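Local coordinates for protein FAD-binding oxidoreductase (Gulosibacter chungangensis, PDB 7PBG) that oxidises 4-ethylphenol and probably related 4-alkylphenols, dehydrogenating the alkyl side chain to a vinyl group with a covalently bound FAD, at residues 245-250 against 340-345; 282-287 against 365-370; 292-297 against 311-316; 308-311 against 316-319; 387-392 against 424-429. One frame throughout, in Å; residues are numbered along the deposited sequence.

Interaction 1 of 5, residues 245-250 against 340-345; sequences FAIYFE and DAYLQI
I247 and F249 pack against Y342 and I345 in an apolar helix-on-sheet contact, where the last turn of helix 328-342 and the chain leaving it lie against strand 241-249. I247 and F249 come from the same face of the strand. The nearest approach is made by the delta methyl of I247: CD1 sits 3.4 Å from CD2 of Y342 and also lies close to its CG, while the other branch, CG2, is 4.0 Å from Y342 CB. The first torsion of I247 is turned to -35°, with CG1 anti to the carbonyl carbon, and the extended branch beyond it carries CD1 up to the tyrosine ring, meeting it obliquely. F249 reaches across with the far end of its ring, CZ lying 3.7 Å from Y342 CD1. Next to it, CE1 meets the delta methyl of I345, at 3.7 Å from CD1, and F249 CD1 meets the CG2 branch of that residue at 3.9 Å. I345 is put there by a type I turn from Y342 to I345, in which I345 N bonds to Y342 O at 3.1 Å. The tyrosine hydroxyl is hydrogen-bonded to T262 of helix 255-266. That helix also packs on F249 through I258 and on Y342 through L265, and A341 of helix 328-342 touches its T261 and L265, while strand 241-249 runs between strands 349-352 and 318-326.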
# COMPACT_ATOMS: atom_id res chain seq x y z
N PHE A 245 -18.25 13.13 -17.60
CA PHE A 245 -18.01 13.78 -18.88
C PHE A 245 -17.41 12.80 -19.88
O PHE A 245 -16.77 11.78 -19.51
CB PHE A 245 -17.13 14.99 -18.67
CG PHE A 245 -15.83 14.72 -18.00
CD1 PHE A 245 -14.71 14.34 -18.72
CD2 PHE A 245 -15.70 14.89 -16.64
CE1 PHE A 245 -13.51 14.15 -18.05
CE2 PHE A 245 -14.50 14.68 -15.98
CZ PHE A 245 -13.40 14.32 -16.70
N ALA A 246 -17.63 13.14 -21.14
CA ALA A 246 -17.05 12.45 -22.30
C ALA A 246 -16.37 13.52 -23.12
O ALA A 246 -16.96 14.63 -23.30
CB ALA A 246 -18.10 11.73 -23.10
N ILE A 247 -15.18 13.25 -23.58
CA ILE A 247 -14.43 14.20 -24.45
C ILE A 247 -14.04 13.45 -25.71
O ILE A 247 -13.38 12.43 -25.59
CB ILE A 247 -13.21 14.81 -23.75
CG1 ILE A 247 -13.45 15.05 -22.25
CG2 ILE A 247 -12.87 16.09 -24.48
CD1 ILE A 247 -12.32 15.69 -21.55
N TYR A 248 -14.52 13.93 -26.83
CA TYR A 248 -14.34 13.23 -28.12
C TYR A 248 -13.25 13.93 -28.92
O TYR A 248 -13.32 15.15 -29.13
CB TYR A 248 -15.64 13.23 -28.91
CG TYR A 248 -16.79 12.72 -28.09
CD1 TYR A 248 -16.90 11.39 -27.76
CD2 TYR A 248 -17.78 13.58 -27.66
CE1 TYR A 248 -17.97 10.90 -27.03
CE2 TYR A 248 -18.86 13.12 -26.94
CZ TYR A 248 -18.96 11.78 -26.63
OH TYR A 248 -20.04 11.35 -25.92
N PHE A 249 -12.32 13.15 -29.46
CA PHE A 249 -11.21 13.69 -30.27
C PHE A 249 -11.35 13.11 -31.67
O PHE A 249 -11.58 11.89 -31.84
CB PHE A 249 -9.90 13.37 -29.59
CG PHE A 249 -9.82 13.97 -28.21
CD1 PHE A 249 -9.40 15.27 -28.05
CD2 PHE A 249 -10.31 13.28 -27.11
CE1 PHE A 249 -9.39 15.85 -26.80
CE2 PHE A 249 -10.25 13.84 -25.84
CZ PHE A 249 -9.82 15.13 -25.69
N GLU A 250 -11.23 13.98 -32.67
CA GLU A 250 -11.60 13.67 -34.07
C GLU A 250 -10.48 12.86 -34.76
O GLU A 250 -10.71 12.43 -35.90
CB GLU A 250 -11.94 14.98 -34.78
CG GLU A 250 -10.74 15.81 -35.14
CD GLU A 250 -11.04 17.04 -35.98
OE1 GLU A 250 -12.22 17.34 -36.17
OE2 GLU A 250 -10.08 17.72 -36.38
N ASP A 340 -11.65 23.35 -20.43
CA ASP A 340 -10.76 24.39 -21.02
C ASP A 340 -9.47 23.77 -21.51
O ASP A 340 -8.97 24.19 -22.59
CB ASP A 340 -10.43 25.49 -20.02
CG ASP A 340 -11.57 26.46 -19.77
OD1 ASP A 340 -11.38 27.31 -18.89
OD2 ASP A 340 -12.64 26.33 -20.41
N ALA A 341 -8.96 22.78 -20.80
CA ALA A 341 -7.70 22.11 -21.16
C ALA A 341 -7.84 21.30 -22.45
O ALA A 341 -7.05 21.50 -23.39
CB ALA A 341 -7.19 21.22 -20.03
N TYR A 342 -8.82 20.41 -22.52
CA TYR A 342 -8.94 19.42 -23.60
C TYR A 342 -9.49 20.08 -24.87
O TYR A 342 -9.19 19.61 -25.97
CB TYR A 342 -9.79 18.26 -23.12
CG TYR A 342 -9.10 17.31 -22.17
CD1 TYR A 342 -8.17 16.41 -22.65
CD2 TYR A 342 -9.41 17.30 -20.82
CE1 TYR A 342 -7.56 15.49 -21.81
CE2 TYR A 342 -8.84 16.38 -19.96
CZ TYR A 342 -7.94 15.46 -20.47
OH TYR A 342 -7.47 14.60 -19.54
N LEU A 343 -10.27 21.15 -24.72
CA LEU A 343 -10.90 21.79 -25.90
C LEU A 343 -9.88 22.62 -26.66
O LEU A 343 -10.22 23.01 -27.78
CB LEU A 343 -12.13 22.63 -25.54
CG LEU A 343 -13.41 21.89 -25.15
CD1 LEU A 343 -14.53 22.89 -25.02
CD2 LEU A 343 -13.81 20.81 -26.12
N GLN A 344 -8.66 22.80 -26.13
CA GLN A 344 -7.56 23.40 -26.93
C GLN A 344 -7.04 22.42 -27.99
O GLN A 344 -6.26 22.87 -28.85
CB GLN A 344 -6.42 23.88 -26.06
CG GLN A 344 -6.81 25.04 -25.17
CD GLN A 344 -5.55 25.74 -24.75
OE1 GLN A 344 -4.69 25.11 -24.16
NE2 GLN A 344 -5.43 27.03 -25.07
N ILE A 345 -7.38 21.14 -27.90
CA ILE A 345 -7.06 20.17 -28.98
C ILE A 345 -8.05 20.40 -30.11
O ILE A 345 -9.25 20.23 -29.91
CB ILE A 345 -7.04 18.73 -28.47
CG1 ILE A 345 -6.01 18.63 -27.35
CG2 ILE A 345 -6.79 17.76 -29.61
CD1 ILE A 345 -5.95 17.27 -26.65

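Interaction 2 of 5, residues 282-287 against 365-370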
# COMPACT_ATOMS: atom_id res chain seq x y z
N THR A 282 -12.96 1.75 -31.47
CA THR A 282 -13.36 0.33 -31.57
C THR A 282 -13.88 -0.17 -30.22
O THR A 282 -14.88 -0.96 -30.21
CB THR A 282 -12.19 -0.53 -32.05
OG1 THR A 282 -11.69 0.10 -33.23
CG2 THR A 282 -12.62 -1.94 -32.38
N PHE A 283 -13.26 0.25 -29.12
CA PHE A 283 -13.65 -0.25 -27.78
C PHE A 283 -15.07 0.24 -27.53
O PHE A 283 -15.97 -0.55 -27.20
CB PHE A 283 -12.60 0.18 -26.77
CG PHE A 283 -12.60 -0.59 -25.48
CD1 PHE A 283 -11.45 -0.62 -24.72
CD2 PHE A 283 -13.71 -1.29 -25.04
CE1 PHE A 283 -11.41 -1.31 -23.53
CE2 PHE A 283 -13.67 -2.00 -23.85
CZ PHE A 283 -12.54 -1.96 -23.07
N ASP A 284 -15.31 1.54 -27.74
CA ASP A 284 -16.67 2.06 -27.49
C ASP A 284 -17.66 1.38 -28.42
O ASP A 284 -18.76 1.00 -27.97
CB ASP A 284 -16.75 3.58 -27.62
CG ASP A 284 -16.71 4.36 -26.31
OD1 ASP A 284 -16.55 3.74 -25.20
OD2 ASP A 284 -16.88 5.60 -26.40
N ALA A 285 -17.35 1.30 -29.71
CA ALA A 285 -18.26 0.66 -30.69
C ALA A 285 -18.62 -0.75 -30.22
O ALA A 285 -19.79 -1.12 -30.21
CB ALA A 285 -17.58 0.67 -32.04
N ALA A 286 -17.65 -1.51 -29.75
CA ALA A 286 -17.89 -2.92 -29.40
C ALA A 286 -18.82 -3.06 -28.17
O ALA A 286 -19.40 -4.14 -27.98
CB ALA A 286 -16.57 -3.60 -29.21
N CYS A 287 -19.05 -1.97 -27.41
CA CYS A 287 -19.98 -1.96 -26.28
C CYS A 287 -21.42 -1.71 -26.70
O CYS A 287 -22.31 -1.97 -25.86
CB CYS A 287 -19.53 -0.96 -25.22
SG CYS A 287 -17.96 -1.47 -24.46
N SER A 365 -24.85 8.45 -25.77
CA SER A 365 -25.40 8.69 -24.42
C SER A 365 -25.37 7.40 -23.58
O SER A 365 -25.15 7.46 -22.38
CB SER A 365 -26.75 9.32 -24.45
OG SER A 365 -27.76 8.36 -24.68
N GLU A 366 -25.49 6.25 -24.23
CA GLU A 366 -25.47 4.95 -23.55
C GLU A 366 -24.05 4.71 -23.07
O GLU A 366 -23.84 4.21 -21.93
CB GLU A 366 -25.95 3.90 -24.54
CG GLU A 366 -26.11 2.51 -23.98
CD GLU A 366 -26.35 1.45 -25.04
OE1 GLU A 366 -26.87 1.86 -26.16
OE2 GLU A 366 -25.96 0.22 -24.80
N LEU A 367 -23.09 5.04 -23.93
CA LEU A 367 -21.66 4.83 -23.57
C LEU A 367 -21.27 5.71 -22.41
O LEU A 367 -20.69 5.22 -21.42
CB LEU A 367 -20.82 5.12 -24.80
CG LEU A 367 -20.88 4.05 -25.88
CD1 LEU A 367 -20.29 4.59 -27.17
CD2 LEU A 367 -20.15 2.77 -25.44
N LEU A 368 -21.69 6.97 -22.42
CA LEU A 368 -21.35 7.85 -21.30
C LEU A 368 -22.07 7.35 -20.06
O LEU A 368 -21.54 7.43 -18.94
CB LEU A 368 -21.71 9.30 -21.65
CG LEU A 368 -21.58 10.31 -20.52
CD1 LEU A 368 -20.17 10.35 -19.95
CD2 LEU A 368 -21.98 11.67 -21.02
N ASN A 369 -23.34 6.97 -20.19
CA ASN A 369 -24.12 6.52 -19.04
C ASN A 369 -23.46 5.30 -18.38
O ASN A 369 -23.42 5.27 -17.17
CB ASN A 369 -25.56 6.23 -19.42
CG ASN A 369 -26.39 5.84 -18.21
OD1 ASN A 369 -26.61 6.66 -17.31
ND2 ASN A 369 -26.71 4.56 -18.09
N ALA A 370 -22.93 4.36 -19.16
CA ALA A 370 -22.28 3.15 -18.64
C ALA A 370 -21.06 3.56 -17.80
O ALA A 370 -20.84 3.00 -16.68
CB ALA A 370 -21.92 2.26 -19.79
O HOH W 1 -24.67 -2.59 -25.54
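L367 holds CG anti to its carbonyl carbon (chi1 -74°) and a near-extended second torsion, which lays both methyls against D284, whose own chi1 of -99° is displaced from a staggered value. The methyls fork over the carboxylate: L367 CD1 lies 3.6 Å from D284 OD2, and L367 CD2 lies 3.7 Å from D284 OD1. L367 CD2 also approaches the backbone oxygen of D284 at 3.4 Å and C287 CB at 3.8 Å. Segments 282-287 and 365-370, of helices 281-288 and 363-375, have axes that approach to 10.3 Å at 97°, on the large antiparallel sheet of this flavin oxidase; L367 and L368 rest on Y321 of that sheet. The buried carboxylate is satisfied by a salt bridge from OD1 to R279 and a hydrogen bond between OD2 and Y321. A water lies between C287 O and E366 OE2, 3.2 Å from the latter; its short distance to C287 O makes the bridge doubtful. E366 OE2 is also bonded to H382, and the C287 side chain is about 7 Å from the FAD.

Interaction 3 of 5, residues 292-297 against 311-316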
# COMPACT_ATOMS: atom_id res chain seq x y z
N GLU A 292 -20.07 -6.37 -37.70
CA GLU A 292 -20.64 -6.36 -39.07
C GLU A 292 -21.47 -5.09 -39.29
O GLU A 292 -21.76 -4.77 -40.49
CB GLU A 292 -21.45 -7.62 -39.31
CG GLU A 292 -20.53 -8.81 -39.56
CD GLU A 292 -21.27 -10.09 -39.86
OE1 GLU A 292 -20.73 -10.86 -40.68
OE2 GLU A 292 -22.40 -10.31 -39.29
N GLU A 293 -21.86 -4.38 -38.22
CA GLU A 293 -22.61 -3.11 -38.41
C GLU A 293 -21.69 -2.11 -39.11
O GLU A 293 -22.20 -1.15 -39.76
CB GLU A 293 -23.14 -2.55 -37.09
CG GLU A 293 -24.20 -3.44 -36.45
CD GLU A 293 -24.72 -2.96 -35.12
OE1 GLU A 293 -24.75 -3.73 -34.15
OE2 GLU A 293 -25.19 -1.80 -35.06
N TRP A 294 -20.38 -2.32 -39.03
CA TRP A 294 -19.38 -1.37 -39.56
C TRP A 294 -18.66 -1.94 -40.78
O TRP A 294 -18.28 -1.11 -41.65
CB TRP A 294 -18.36 -1.02 -38.46
CG TRP A 294 -19.08 -0.71 -37.19
CD1 TRP A 294 -19.15 -1.47 -36.06
CD2 TRP A 294 -19.92 0.43 -36.97
NE1 TRP A 294 -19.93 -0.85 -35.13
CE2 TRP A 294 -20.43 0.30 -35.67
CE3 TRP A 294 -20.27 1.54 -37.73
CZ2 TRP A 294 -21.26 1.25 -35.11
CZ3 TRP A 294 -21.13 2.46 -37.20
CH2 TRP A 294 -21.62 2.33 -35.90
N GLN A 295 -18.41 -3.23 -40.82
CA GLN A 295 -17.57 -3.82 -41.86
C GLN A 295 -17.92 -5.29 -42.00
O GLN A 295 -17.86 -5.99 -40.99
CB GLN A 295 -16.09 -3.59 -41.57
CG GLN A 295 -15.19 -4.44 -42.45
CD GLN A 295 -13.74 -4.07 -42.27
OE1 GLN A 295 -13.42 -2.89 -42.11
NE2 GLN A 295 -12.88 -5.08 -42.27
N THR A 296 -18.32 -5.71 -43.20
CA THR A 296 -18.66 -7.14 -43.45
C THR A 296 -17.41 -7.95 -43.76
O THR A 296 -17.46 -9.19 -43.49
CB THR A 296 -19.73 -7.31 -44.55
OG1 THR A 296 -19.34 -6.59 -45.72
CG2 THR A 296 -21.08 -6.78 -44.14
N GLU A 297 -16.37 -7.34 -44.34
CA GLU A 297 -15.15 -8.10 -44.70
C GLU A 297 -14.52 -8.59 -43.40
O GLU A 297 -14.36 -7.82 -42.46
CB GLU A 297 -14.20 -7.24 -45.52
CG GLU A 297 -14.69 -6.86 -46.92
CD GLU A 297 -15.59 -5.62 -46.96
OE1 GLU A 297 -15.87 -5.03 -45.87
OE2 GLU A 297 -16.11 -5.31 -48.05
N ASP A 311 -18.47 8.52 -36.93
CA ASP A 311 -19.46 9.47 -37.49
C ASP A 311 -20.86 9.04 -37.07
O ASP A 311 -21.66 9.88 -36.70
CB ASP A 311 -19.40 9.51 -39.02
CG ASP A 311 -18.09 10.05 -39.55
OD1 ASP A 311 -17.37 10.73 -38.76
OD2 ASP A 311 -17.81 9.85 -40.76
N GLU A 312 -21.12 7.77 -37.07
CA GLU A 312 -22.50 7.27 -36.85
C GLU A 312 -22.79 7.19 -35.36
O GLU A 312 -23.90 7.44 -34.97
CB GLU A 312 -22.69 5.95 -37.62
CG GLU A 312 -22.62 6.17 -39.12
CD GLU A 312 -22.72 4.89 -39.93
OE1 GLU A 312 -22.23 4.90 -41.06
OE2 GLU A 312 -23.22 3.87 -39.36
N LEU A 313 -21.84 6.77 -34.53
CA LEU A 313 -21.99 6.80 -33.05
C LEU A 313 -21.91 8.23 -32.55
O LEU A 313 -22.40 8.50 -31.45
CB LEU A 313 -20.92 5.94 -32.42
CG LEU A 313 -20.96 4.46 -32.78
CD1 LEU A 313 -19.80 3.73 -32.16
CD2 LEU A 313 -22.27 3.85 -32.28
N GLY A 314 -21.32 9.13 -33.34
CA GLY A 314 -21.18 10.53 -32.91
C GLY A 314 -20.20 10.65 -31.75
O GLY A 314 -20.46 11.45 -30.85
N ILE A 315 -19.07 9.95 -31.83
CA ILE A 315 -18.02 9.99 -30.77
C ILE A 315 -16.70 10.52 -31.37
O ILE A 315 -16.73 11.53 -32.10
CB ILE A 315 -17.99 8.64 -30.03
CG1 ILE A 315 -17.71 7.45 -30.94
CG2 ILE A 315 -19.34 8.41 -29.34
CD1 ILE A 315 -17.66 6.14 -30.19
N GLY A 316 -15.57 9.91 -31.05
CA GLY A 316 -14.26 10.33 -31.60
C GLY A 316 -13.44 9.10 -31.87
O GLY A 316 -13.80 8.04 -31.38
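Apolar packing between W294 and L313 carries much of this contact, which joins the loop after helix 281-288 to the last turn of helix 303-313. The six-membered part of the indole reaches the leucine: W294 CH2 is 3.8 Å from L313 CG, and CZ2 is 4.0 Å from L313 CD2, the two side chains approaching obliquely. E312 adds its aliphatic base, with CB in the plane of the indole at the edge, 3.8 Å from W294 CZ3. Within the loop, CB of E293 lies over one face of the same ring, off toward its rim.

The second kind is a polar approach. E312 runs past the indole in the opposite direction with its chain extended beyond CG, bringing OE2 to 3.3 Å from W294 CZ3, with carboxylate and ring planes 46° apart. Hydrogen bonds set the ring and loop from other directions: W294 NE1 bonds to S289 OG, and the W294 carbonyl takes a bond from R308. The loop is also closed on itself by Q295 NE2, which donates to E297 O at 3.1 Å, nearly straight (165°) but from above the carbonyl plane.

The indole N-H is taken up by S289, and the atoms that meet E312 and L313 are ring carbons. The carboxylate oxygen thus meets ring carbon without a donor from the indole, and E312, being exposed, can probably stay hydrated.

Interaction 4 of 5, residues 308-311 against 316-319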
# COMPACT_ATOMS: atom_id res chain seq x y z
N ARG A 308 -16.60 5.31 -39.95
CA ARG A 308 -18.06 5.05 -39.87
C ARG A 308 -18.50 4.97 -38.39
O ARG A 308 -19.53 5.54 -38.01
CB ARG A 308 -18.48 3.78 -40.62
CG ARG A 308 -18.37 3.88 -42.12
CD ARG A 308 -19.07 2.71 -42.78
NE ARG A 308 -18.27 1.50 -42.84
CZ ARG A 308 -17.31 1.25 -43.70
NH1 ARG A 308 -17.01 2.15 -44.62
NH2 ARG A 308 -16.67 0.07 -43.67
N MET A 309 -17.75 4.26 -37.54
CA MET A 309 -18.02 4.19 -36.09
C MET A 309 -18.04 5.62 -35.51
O MET A 309 -19.01 5.96 -34.81
CB MET A 309 -16.98 3.35 -35.36
CG MET A 309 -16.88 1.95 -35.86
SD MET A 309 -15.50 1.13 -35.07
CE MET A 309 -15.24 -0.28 -36.14
N VAL A 310 -16.99 6.40 -35.77
CA VAL A 310 -16.89 7.77 -35.23
C VAL A 310 -18.14 8.54 -35.64
O VAL A 310 -18.72 9.22 -34.78
CB VAL A 310 -15.61 8.51 -35.66
CG1 VAL A 310 -15.70 9.97 -35.26
CG2 VAL A 310 -14.42 7.79 -35.08
N ASP A 311 -18.47 8.52 -36.93
CA ASP A 311 -19.46 9.47 -37.49
C ASP A 311 -20.86 9.04 -37.07
O ASP A 311 -21.66 9.88 -36.70
CB ASP A 311 -19.40 9.51 -39.02
CG ASP A 311 -18.09 10.05 -39.55
OD1 ASP A 311 -17.37 10.73 -38.76
OD2 ASP A 311 -17.81 9.85 -40.76
N GLY A 316 -15.57 9.91 -31.05
CA GLY A 316 -14.26 10.33 -31.60
C GLY A 316 -13.44 9.10 -31.87
O GLY A 316 -13.80 8.04 -31.38
N HIS A 317 -12.30 9.25 -32.55
CA HIS A 317 -11.33 8.15 -32.65
C HIS A 317 -10.77 7.81 -31.26
O HIS A 317 -10.35 6.65 -31.06
CB HIS A 317 -10.22 8.56 -33.61
CG HIS A 317 -10.63 8.37 -35.03
ND1 HIS A 317 -10.73 7.12 -35.61
CD2 HIS A 317 -11.04 9.24 -35.97
CE1 HIS A 317 -11.16 7.25 -36.85
NE2 HIS A 317 -11.35 8.53 -37.10
N TRP A 318 -10.68 8.80 -30.36
CA TRP A 318 -10.33 8.68 -28.93
C TRP A 318 -11.46 9.34 -28.15
O TRP A 318 -11.95 10.41 -28.60
CB TRP A 318 -8.97 9.32 -28.60
CG TRP A 318 -7.86 8.58 -29.26
CD1 TRP A 318 -7.15 8.97 -30.36
CD2 TRP A 318 -7.35 7.29 -28.88
NE1 TRP A 318 -6.25 7.99 -30.69
CE2 TRP A 318 -6.33 6.96 -29.80
CE3 TRP A 318 -7.64 6.41 -27.83
CZ2 TRP A 318 -5.60 5.77 -29.70
CZ3 TRP A 318 -6.93 5.23 -27.74
CH2 TRP A 318 -5.92 4.93 -28.66
N ILE A 319 -11.85 8.70 -27.07
CA ILE A 319 -12.82 9.27 -26.12
C ILE A 319 -12.18 9.22 -24.74
O ILE A 319 -11.69 8.15 -24.30
CB ILE A 319 -14.14 8.48 -26.16
CG1 ILE A 319 -14.64 8.19 -27.58
CG2 ILE A 319 -15.17 9.17 -25.30
CD1 ILE A 319 -14.18 6.90 -28.17
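V310 points its CB from helix 303-313 toward G316 and H317, and the two methyls beyond it do the touching. CG1, anti to the backbone N (chi1 171°), lies against the glycine, 3.9 Å from G316 CA. CG2 goes further: it is 3.6 Å from G316 C and 3.6 Å from H317 N, so that it covers the peptide joining the two residues. The same methyl sits almost exactly over the middle of the imidazole, 3.6 Å from the centroid and 2° off the ring normal, a CH-pi contact in which the five ring atoms are nearly equidistant. This is the junction where the chain turns from helix 303-313 into strand 318-326, and there H317 and W318 form a classic beta bulge opposite F249 of the neighbouring strand. The imidazole is also fixed in rotation at its far end, where NE2 is hydrogen-bonded to Q307 of the same helix. A serine in place of H317 would probably strip V310 CG2 of the flat surface beneath it and leave Q307 OE1 without this mate. G316 must also lack a side chain for local reasons, since a CB there would lie 2.7 Å from W318 O and clash. V310 packs on V281 of helix 281-288 as well.

Interaction 5 of 5, residues 387-392 against 424-429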
# COMPACT_ATOMS: atom_id res chain seq x y z
N PHE A 387 -18.33 -9.27 -26.01
CA PHE A 387 -18.36 -10.75 -26.25
C PHE A 387 -19.22 -11.08 -27.48
O PHE A 387 -19.15 -12.20 -28.02
CB PHE A 387 -18.85 -11.54 -25.03
CG PHE A 387 -18.13 -11.27 -23.75
CD1 PHE A 387 -16.78 -10.97 -23.78
CD2 PHE A 387 -18.78 -11.27 -22.53
CE1 PHE A 387 -16.11 -10.65 -22.62
CE2 PHE A 387 -18.08 -11.03 -21.36
CZ PHE A 387 -16.75 -10.70 -21.41
N ASP A 388 -20.06 -10.14 -27.90
CA ASP A 388 -21.00 -10.36 -29.02
C ASP A 388 -20.49 -9.61 -30.25
O ASP A 388 -21.18 -9.63 -31.27
CB ASP A 388 -22.44 -9.95 -28.67
CG ASP A 388 -23.05 -10.78 -27.55
OD1 ASP A 388 -22.76 -11.98 -27.50
OD2 ASP A 388 -23.74 -10.20 -26.72
N TRP A 389 -19.31 -8.98 -30.19
CA TRP A 389 -18.78 -8.20 -31.34
C TRP A 389 -18.77 -9.06 -32.60
O TRP A 389 -19.10 -8.56 -33.68
CB TRP A 389 -17.37 -7.76 -30.98
CG TRP A 389 -16.62 -6.93 -31.97
CD1 TRP A 389 -15.42 -7.27 -32.50
CD2 TRP A 389 -16.92 -5.62 -32.46
NE1 TRP A 389 -14.97 -6.29 -33.33
CE2 TRP A 389 -15.83 -5.23 -33.28
CE3 TRP A 389 -17.95 -4.70 -32.26
CZ2 TRP A 389 -15.79 -4.00 -33.91
CZ3 TRP A 389 -17.93 -3.48 -32.89
CH2 TRP A 389 -16.84 -3.15 -33.71
N PHE A 390 -18.37 -10.31 -32.43
CA PHE A 390 -18.62 -11.42 -33.38
C PHE A 390 -18.81 -12.68 -32.55
O PHE A 390 -18.49 -12.71 -31.35
CB PHE A 390 -17.48 -11.50 -34.40
CG PHE A 390 -16.11 -11.62 -33.80
CD1 PHE A 390 -15.71 -12.82 -33.23
CD2 PHE A 390 -15.22 -10.56 -33.81
CE1 PHE A 390 -14.43 -12.95 -32.71
CE2 PHE A 390 -13.97 -10.66 -33.23
CZ PHE A 390 -13.57 -11.87 -32.70
N PRO A 391 -19.26 -13.78 -33.17
CA PRO A 391 -19.57 -14.98 -32.40
C PRO A 391 -18.33 -15.51 -31.67
O PRO A 391 -17.31 -15.64 -32.27
CB PRO A 391 -20.15 -15.97 -33.44
CG PRO A 391 -20.65 -15.07 -34.53
CD PRO A 391 -19.70 -13.89 -34.57
N ASN A 392 -18.49 -15.81 -30.38
CA ASN A 392 -17.45 -16.44 -29.52
C ASN A 392 -16.30 -15.45 -29.29
O ASN A 392 -15.21 -15.89 -28.91
CB ASN A 392 -16.90 -17.75 -30.13
CG ASN A 392 -17.98 -18.64 -30.72
OD1 ASN A 392 -18.99 -18.88 -30.09
ND2 ASN A 392 -17.77 -19.06 -31.95
N GLY A 424 -4.53 -10.53 -37.79
CA GLY A 424 -5.97 -10.53 -38.08
C GLY A 424 -6.81 -10.47 -36.82
O GLY A 424 -7.88 -11.17 -36.76
N ILE A 425 -6.32 -9.74 -35.80
CA ILE A 425 -6.96 -9.64 -34.47
C ILE A 425 -7.44 -8.20 -34.30
O ILE A 425 -6.67 -7.27 -34.49
CB ILE A 425 -5.99 -10.13 -33.37
CG1 ILE A 425 -5.52 -11.58 -33.61
CG2 ILE A 425 -6.62 -9.97 -32.00
CD1 ILE A 425 -6.63 -12.61 -33.68
N ASP A 426 -8.67 -8.04 -33.83
CA ASP A 426 -9.24 -6.71 -33.55
C ASP A 426 -8.63 -6.18 -32.24
O ASP A 426 -8.49 -6.97 -31.28
CB ASP A 426 -10.76 -6.78 -33.45
CG ASP A 426 -11.48 -6.88 -34.79
OD1 ASP A 426 -10.81 -6.83 -35.83
OD2 ASP A 426 -12.69 -7.02 -34.77
N TYR A 427 -8.36 -4.88 -32.22
CA TYR A 427 -7.60 -4.18 -31.15
C TYR A 427 -8.46 -3.14 -30.49
O TYR A 427 -8.74 -2.12 -31.09
CB TYR A 427 -6.37 -3.54 -31.79
CG TYR A 427 -5.53 -2.67 -30.90
CD1 TYR A 427 -5.43 -2.86 -29.52
CD2 TYR A 427 -4.75 -1.69 -31.49
CE1 TYR A 427 -4.65 -2.04 -28.73
CE2 TYR A 427 -3.94 -0.89 -30.72
CZ TYR A 427 -3.87 -1.07 -29.36
OH TYR A 427 -3.03 -0.24 -28.69
N LEU A 428 -8.88 -3.43 -29.27
CA LEU A 428 -9.59 -2.48 -28.41
C LEU A 428 -8.54 -1.92 -27.45
O LEU A 428 -7.80 -2.70 -26.85
CB LEU A 428 -10.73 -3.19 -27.69
CG LEU A 428 -11.96 -3.46 -28.56
CD1 LEU A 428 -11.65 -4.36 -29.76
CD2 LEU A 428 -13.04 -4.07 -27.69
N ALA A 429 -8.45 -0.61 -27.38
CA ALA A 429 -7.31 0.04 -26.71
C ALA A 429 -7.84 0.97 -25.65
O ALA A 429 -8.82 1.72 -25.91
CB ALA A 429 -6.44 0.76 -27.70
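W389 and D426 join the loop before strand 393-402 to the start of strand 426-433 in the large antiparallel sheet, through one hydrogen bond between side chains; the same loop carries F387, which touches the FAD. The tryptophan holds CG opposite the backbone N (chi1 -179°), and its second torsion turns the pyrrole edge to the aspartate, so that NE1 donates to D426 OD2 at 2.8 Å. The bond is fairly straight, 161° at the hydrogen, and lies close to the indole plane. On the acceptor it arrives at the anti side of OD2, 20° out of the carboxylate plane, and the two flat groups are steeply turned against each other. The same D426 OD2 also takes part in a salt bridge with R291, so two donors grip this buried oxygen. The indole itself packs on A286 and L445. A phenylalanine at W389 would probably leave D426 OD2 with R291 but without the indole N-H, and its carboxylate freer to turn. F390 sets its CG between the backbone N and the carbonyl carbon, which brings the ring edge alongside, CE2 4.2 Å from D426 OD2.

How the interactions relate
From the N terminus, strand 241-249 opens interaction 1, and helix 281-288 opens interaction 2 before the first has closed. Interactions 3 and 4 follow as short loops, opening at 292-297 and 308-311; they close at 311-316 and 316-319, share D311 and G316, and nest inside both larger ones. Interaction 1 closes at 340-345 and interaction 2 at 365-370, so these two cross. Interaction 5 comes last, in series, opening in the loop 387-392 and closing at 424-429. Interactions 1, 4 and 5 reach one antiparallel sheet, where F249 N and W318 O probably bond at 2.9 Å. Helix 281-288 lies at the middle: A285 meets L313 and M309, while A286 touches W389, thereby joining interactions 2 to 5.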